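Local atomic coordinates of flavohemoglobin (PDB entry 6O0A), a protein that binds heme and FAD and, as a flavohemoglobin, probably detoxifies nitric oxide by oxidising it to nitrate at the expense of NAD(P)H. Residues T200-A212 against L259-E271. Sequence-based numbering, arbitrary orientation.
With FAD (flavin-adenine dinucleotide), chain B.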
# COMPACT_ATOMS: atom_id res chain seq x y z
N THR A 200 1.79 -19.04 -2.01
CA THR A 200 0.45 -18.62 -2.40
C THR A 200 0.51 -17.94 -3.77
O THR A 200 1.38 -17.08 -3.97
CB THR A 200 -0.12 -17.63 -1.38
OG1 THR A 200 -0.15 -18.26 -0.09
CG2 THR A 200 -1.53 -17.23 -1.75
N PRO A 201 -0.36 -18.30 -4.71
CA PRO A 201 -0.37 -17.60 -6.00
C PRO A 201 -0.74 -16.13 -5.82
O PRO A 201 -1.71 -15.80 -5.14
CB PRO A 201 -1.43 -18.35 -6.80
CG PRO A 201 -1.54 -19.68 -6.15
CD PRO A 201 -1.29 -19.43 -4.68
N GLY A 202 0.05 -15.26 -6.42
CA GLY A 202 -0.25 -13.84 -6.38
C GLY A 202 -1.25 -13.44 -7.44
O GLY A 202 -1.41 -14.10 -8.47
N LYS A 203 -1.97 -12.36 -7.16
CA LYS A 203 -2.87 -11.73 -8.12
C LYS A 203 -2.24 -10.46 -8.63
O LYS A 203 -1.54 -9.76 -7.90
CB LYS A 203 -4.23 -11.43 -7.47
CG LYS A 203 -4.91 -12.66 -6.86
CD LYS A 203 -6.34 -12.38 -6.44
CE LYS A 203 -6.42 -11.25 -5.43
NZ LYS A 203 -7.75 -11.18 -4.75
N ALA A 204 -2.47 -10.15 -9.91
CA ALA A 204 -1.84 -8.97 -10.49
C ALA A 204 -2.25 -7.71 -9.73
O ALA A 204 -3.44 -7.46 -9.51
CB ALA A 204 -2.22 -8.85 -11.97
N GLY A 205 -1.24 -6.92 -9.34
CA GLY A 205 -1.41 -5.76 -8.49
C GLY A 205 -1.02 -6.00 -7.05
O GLY A 205 -0.82 -5.03 -6.30
N GLN A 206 -0.88 -7.25 -6.64
CA GLN A 206 -0.53 -7.48 -5.24
C GLN A 206 0.96 -7.23 -5.00
O GLN A 206 1.78 -7.16 -5.92
CB GLN A 206 -0.93 -8.88 -4.80
CG GLN A 206 -2.45 -9.09 -4.75
CD GLN A 206 -2.83 -10.39 -4.09
OE1 GLN A 206 -2.26 -11.44 -4.39
NE2 GLN A 206 -3.80 -10.34 -3.18
N TYR A 207 1.30 -7.11 -3.72
CA TYR A 207 2.65 -6.82 -3.27
C TYR A 207 3.06 -7.86 -2.24
O TYR A 207 2.24 -8.61 -1.71
CB TYR A 207 2.74 -5.42 -2.66
CG TYR A 207 1.81 -5.21 -1.48
CD1 TYR A 207 2.17 -5.58 -0.19
CD2 TYR A 207 0.56 -4.62 -1.65
CE1 TYR A 207 1.32 -5.36 0.88
CE2 TYR A 207 -0.28 -4.40 -0.59
CZ TYR A 207 0.10 -4.78 0.67
OH TYR A 207 -0.76 -4.55 1.72
N ILE A 208 4.36 -7.89 -1.96
CA ILE A 208 4.90 -8.67 -0.85
C ILE A 208 5.66 -7.72 0.05
O ILE A 208 6.08 -6.64 -0.36
CB ILE A 208 5.81 -9.84 -1.32
CG1 ILE A 208 6.81 -9.41 -2.40
CG2 ILE A 208 4.96 -11.00 -1.90
CD1 ILE A 208 7.99 -8.57 -1.93
N SER A 209 5.83 -8.12 1.30
CA SER A 209 6.80 -7.49 2.18
C SER A 209 8.07 -8.33 2.17
O SER A 209 8.01 -9.56 2.35
CB SER A 209 6.27 -7.37 3.62
OG SER A 209 5.22 -6.42 3.72
N ILE A 210 9.21 -7.69 1.90
CA ILE A 210 10.51 -8.34 1.94
C ILE A 210 11.28 -7.75 3.12
O ILE A 210 11.15 -6.56 3.44
CB ILE A 210 11.26 -8.17 0.60
CG1 ILE A 210 12.55 -8.99 0.62
CG2 ILE A 210 11.53 -6.70 0.30
CD1 ILE A 210 13.10 -9.27 -0.76
N TYR A 211 12.08 -8.61 3.76
CA TYR A 211 12.73 -8.32 5.04
C TYR A 211 14.24 -8.37 4.89
O TYR A 211 14.78 -9.33 4.33
CB TYR A 211 12.28 -9.33 6.11
CG TYR A 211 10.83 -9.22 6.48
CD1 TYR A 211 9.83 -9.63 5.60
CD2 TYR A 211 10.44 -8.70 7.71
CE1 TYR A 211 8.48 -9.52 5.94
CE2 TYR A 211 9.11 -8.60 8.06
CZ TYR A 211 8.13 -9.01 7.16
OH TYR A 211 6.80 -8.89 7.51
N ALA A 212 14.92 -7.37 5.44
CA ALA A 212 16.37 -7.45 5.61
C ALA A 212 16.75 -6.67 6.86
O ALA A 212 15.95 -5.91 7.41
CB ALA A 212 17.11 -6.91 4.39
N LEU A 259 16.80 -13.78 1.90
CA LEU A 259 15.94 -12.81 2.55
C LEU A 259 14.58 -13.45 2.78
O LEU A 259 14.17 -14.34 2.02
CB LEU A 259 15.75 -11.52 1.71
CG LEU A 259 17.00 -10.66 1.44
CD1 LEU A 259 16.62 -9.39 0.71
CD2 LEU A 259 17.68 -10.33 2.75
N ASP A 260 13.86 -12.99 3.80
CA ASP A 260 12.51 -13.47 4.05
C ASP A 260 11.50 -12.66 3.24
O ASP A 260 11.64 -11.43 3.11
CB ASP A 260 12.18 -13.40 5.55
CG ASP A 260 12.72 -14.60 6.34
OD1 ASP A 260 12.90 -15.69 5.77
OD2 ASP A 260 12.95 -14.46 7.55
N ILE A 261 10.49 -13.34 2.70
CA ILE A 261 9.43 -12.68 1.93
C ILE A 261 8.08 -13.13 2.48
O ILE A 261 7.87 -14.32 2.73
CB ILE A 261 9.52 -12.99 0.42
CG1 ILE A 261 10.90 -12.59 -0.11
CG2 ILE A 261 8.40 -12.24 -0.33
CD1 ILE A 261 11.06 -12.66 -1.64
N SER A 262 7.17 -12.17 2.64
CA SER A 262 5.84 -12.46 3.16
C SER A 262 4.99 -13.16 2.10
O SER A 262 5.38 -13.35 0.95
CB SER A 262 5.15 -11.17 3.60
OG SER A 262 4.71 -10.44 2.44
N ASN A 263 3.77 -13.50 2.51
CA ASN A 263 2.76 -13.92 1.58
C ASN A 263 2.23 -12.71 0.82
O ASN A 263 2.37 -11.57 1.28
CB ASN A 263 1.66 -14.66 2.33
CG ASN A 263 2.12 -16.03 2.82
OD1 ASN A 263 2.98 -16.66 2.18
ND2 ASN A 263 1.55 -16.50 3.92
N PRO A 264 1.67 -12.91 -0.37
CA PRO A 264 1.24 -11.78 -1.20
C PRO A 264 -0.14 -11.27 -0.79
O PRO A 264 -1.04 -12.06 -0.46
CB PRO A 264 1.21 -12.37 -2.61
CG PRO A 264 0.77 -13.80 -2.37
CD PRO A 264 1.42 -14.21 -1.04
N TYR A 265 -0.31 -9.95 -0.83
CA TYR A 265 -1.54 -9.31 -0.39
C TYR A 265 -1.76 -8.04 -1.20
O TYR A 265 -0.92 -7.62 -1.99
CB TYR A 265 -1.50 -9.01 1.12
CG TYR A 265 -1.61 -10.27 1.97
CD1 TYR A 265 -2.80 -10.98 2.04
CD2 TYR A 265 -0.51 -10.75 2.67
CE1 TYR A 265 -2.90 -12.14 2.79
CE2 TYR A 265 -0.60 -11.91 3.44
CZ TYR A 265 -1.80 -12.60 3.49
OH TYR A 265 -1.92 -13.75 4.23
N GLY A 266 -2.92 -7.42 -0.99
CA GLY A 266 -3.22 -6.14 -1.60
C GLY A 266 -4.57 -6.22 -2.26
O GLY A 266 -4.91 -7.26 -2.83
N ASP A 267 -5.36 -5.16 -2.17
CA ASP A 267 -6.71 -5.19 -2.71
C ASP A 267 -6.82 -4.37 -3.99
O ASP A 267 -7.92 -4.23 -4.52
CB ASP A 267 -7.73 -4.71 -1.67
CG ASP A 267 -7.51 -3.26 -1.24
OD1 ASP A 267 -6.55 -2.61 -1.69
OD2 ASP A 267 -8.32 -2.77 -0.42
N MET A 268 -5.71 -3.85 -4.50
CA MET A 268 -5.71 -3.05 -5.73
C MET A 268 -5.32 -3.97 -6.88
O MET A 268 -4.20 -3.93 -7.40
CB MET A 268 -4.77 -1.87 -5.57
CG MET A 268 -4.81 -0.87 -6.70
SD MET A 268 -6.46 -0.23 -6.92
CE MET A 268 -6.85 0.25 -5.24
N THR A 269 -6.25 -4.82 -7.28
CA THR A 269 -6.00 -5.85 -8.27
C THR A 269 -6.77 -5.55 -9.56
O THR A 269 -7.62 -4.66 -9.63
CB THR A 269 -6.39 -7.23 -7.74
OG1 THR A 269 -7.78 -7.23 -7.41
CG2 THR A 269 -5.59 -7.55 -6.48
N LEU A 270 -6.44 -6.34 -10.59
CA LEU A 270 -7.11 -6.17 -11.87
C LEU A 270 -8.62 -6.35 -11.74
O LEU A 270 -9.40 -5.64 -12.38
CB LEU A 270 -6.53 -7.17 -12.88
CG LEU A 270 -6.88 -6.97 -14.34
CD1 LEU A 270 -6.49 -5.57 -14.79
CD2 LEU A 270 -6.20 -8.03 -15.19
N GLU A 271 -9.05 -7.28 -10.88
CA GLU A 271 -10.48 -7.47 -10.65
C GLU A 271 -11.12 -6.21 -10.09
O GLU A 271 -12.26 -5.88 -10.45
CB GLU A 271 -10.70 -8.66 -9.71
PA FAD B . 12.31 4.61 4.11
O1A FAD B . 13.40 4.28 5.06
O2A FAD B . 11.00 3.94 4.37
O5B FAD B . 12.09 6.19 4.08
C5B FAD B . 10.96 6.75 3.39
C4B FAD B . 11.01 8.24 3.62
O4B FAD B . 10.97 8.49 5.04
C3B FAD B . 12.29 8.91 3.15
O3B FAD B . 12.25 9.25 1.77
C2B FAD B . 12.33 10.17 4.02
O2B FAD B . 11.51 11.21 3.49
C1B FAD B . 11.72 9.66 5.34
N9A FAD B . 12.72 9.32 6.35
C8A FAD B . 13.56 8.24 6.34
N7A FAD B . 14.41 8.22 7.35
C5A FAD B . 14.10 9.37 8.06
C6A FAD B . 14.69 9.96 9.19
N6A FAD B . 15.73 9.43 9.85
N1A FAD B . 14.18 11.13 9.63
C2A FAD B . 13.14 11.67 8.97
N3A FAD B . 12.51 11.21 7.88
C4A FAD B . 13.05 10.05 7.47
N1 FAD B . 8.83 0.86 -4.16
C2 FAD B . 9.49 0.47 -5.29
O2 FAD B . 10.62 0.90 -5.57
N3 FAD B . 8.89 -0.44 -6.16
C4 FAD B . 7.64 -1.01 -5.99
O4 FAD B . 7.21 -1.83 -6.81
C4X FAD B . 6.96 -0.60 -4.79
N5 FAD B . 5.77 -1.10 -4.55
C5X FAD B . 5.12 -0.70 -3.39
C6 FAD B . 3.84 -1.21 -3.13
C7 FAD B . 3.15 -0.85 -1.98
C7M FAD B . 1.76 -1.39 -1.74
C8 FAD B . 3.75 0.03 -1.05
C8M FAD B . 3.04 0.41 0.22
C9 FAD B . 5.01 0.55 -1.32
C9A FAD B . 5.69 0.21 -2.48
N10 FAD B . 6.97 0.73 -2.78
C10 FAD B . 7.63 0.35 -3.93
C1' FAD B . 7.66 1.61 -1.83
C2' FAD B . 8.51 0.84 -0.83
O2' FAD B . 7.67 0.02 -0.02
C3' FAD B . 9.34 1.77 0.07
O3' FAD B . 8.48 2.73 0.68
C4' FAD B . 10.45 2.50 -0.68
O4' FAD B . 11.22 1.55 -1.41
C5' FAD B . 11.34 3.32 0.24
O5' FAD B . 11.95 2.42 1.20
P FAD B . 13.24 2.95 1.98
O1P FAD B . 14.44 3.19 1.12
O2P FAD B . 13.52 1.94 3.06
O3P FAD B . 12.79 4.33 2.62
O HOH W 1 3.46 -17.32 -0.48
O HOH W 2 -5.54 -9.15 -10.45
O HOH W 3 -2.78 -4.25 -4.08
O HOH W 4 -1.80 -2.52 -7.37
O HOH W 5 2.14 -8.86 1.18
O HOH W 6 15.40 -11.42 5.79
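The Y207 ring lies between the Y265 carbonyl and the flavin: Y265 O sits over one face, offset toward the rim, 3.4 Å from Y207 CD2, while the FAD methyl C7M meets the opposite face at the same carbon. CG of Y207 is held between its backbone N and carbonyl carbon (chi1 58°), which turns the ring toward Y265; G266 CA approaches Y207 CE2 obliquely (3.6 Å). The two backbones are joined reciprocally, Y207 N to Y265 O at 2.9 Å and Y265 N to Y207 O at 3.0 Å, both nearly straight. On the other side of the backbone Q206 runs out extended beyond CG; NE2 donates to a lone pair of G266 O (3.3 Å, 167° at the hydrogen), in the amide plane, while OE1 takes K203 N. Both ends of the amide are engaged, and the OE1 bond joins the two ends of the type II turn K203-Q206.

S262 OG replaces a main-chain acceptor: it receives S209 N at 2.8 Å and donates to N263 O. Pairing Y207 with Y265 but I210 with I261 puts the two paired parts out of step by one residue. On the apolar side I261 CG2 packs against I208 CB (3.7 Å), and A212 CB meets L259 CD2 (3.8 Å). Strands 207-213 and 258-262 belong to the six-stranded antiparallel barrel typical of ferredoxin-reductase-like FAD-binding domains, here with Y207 at the flavin's dimethylbenzene edge.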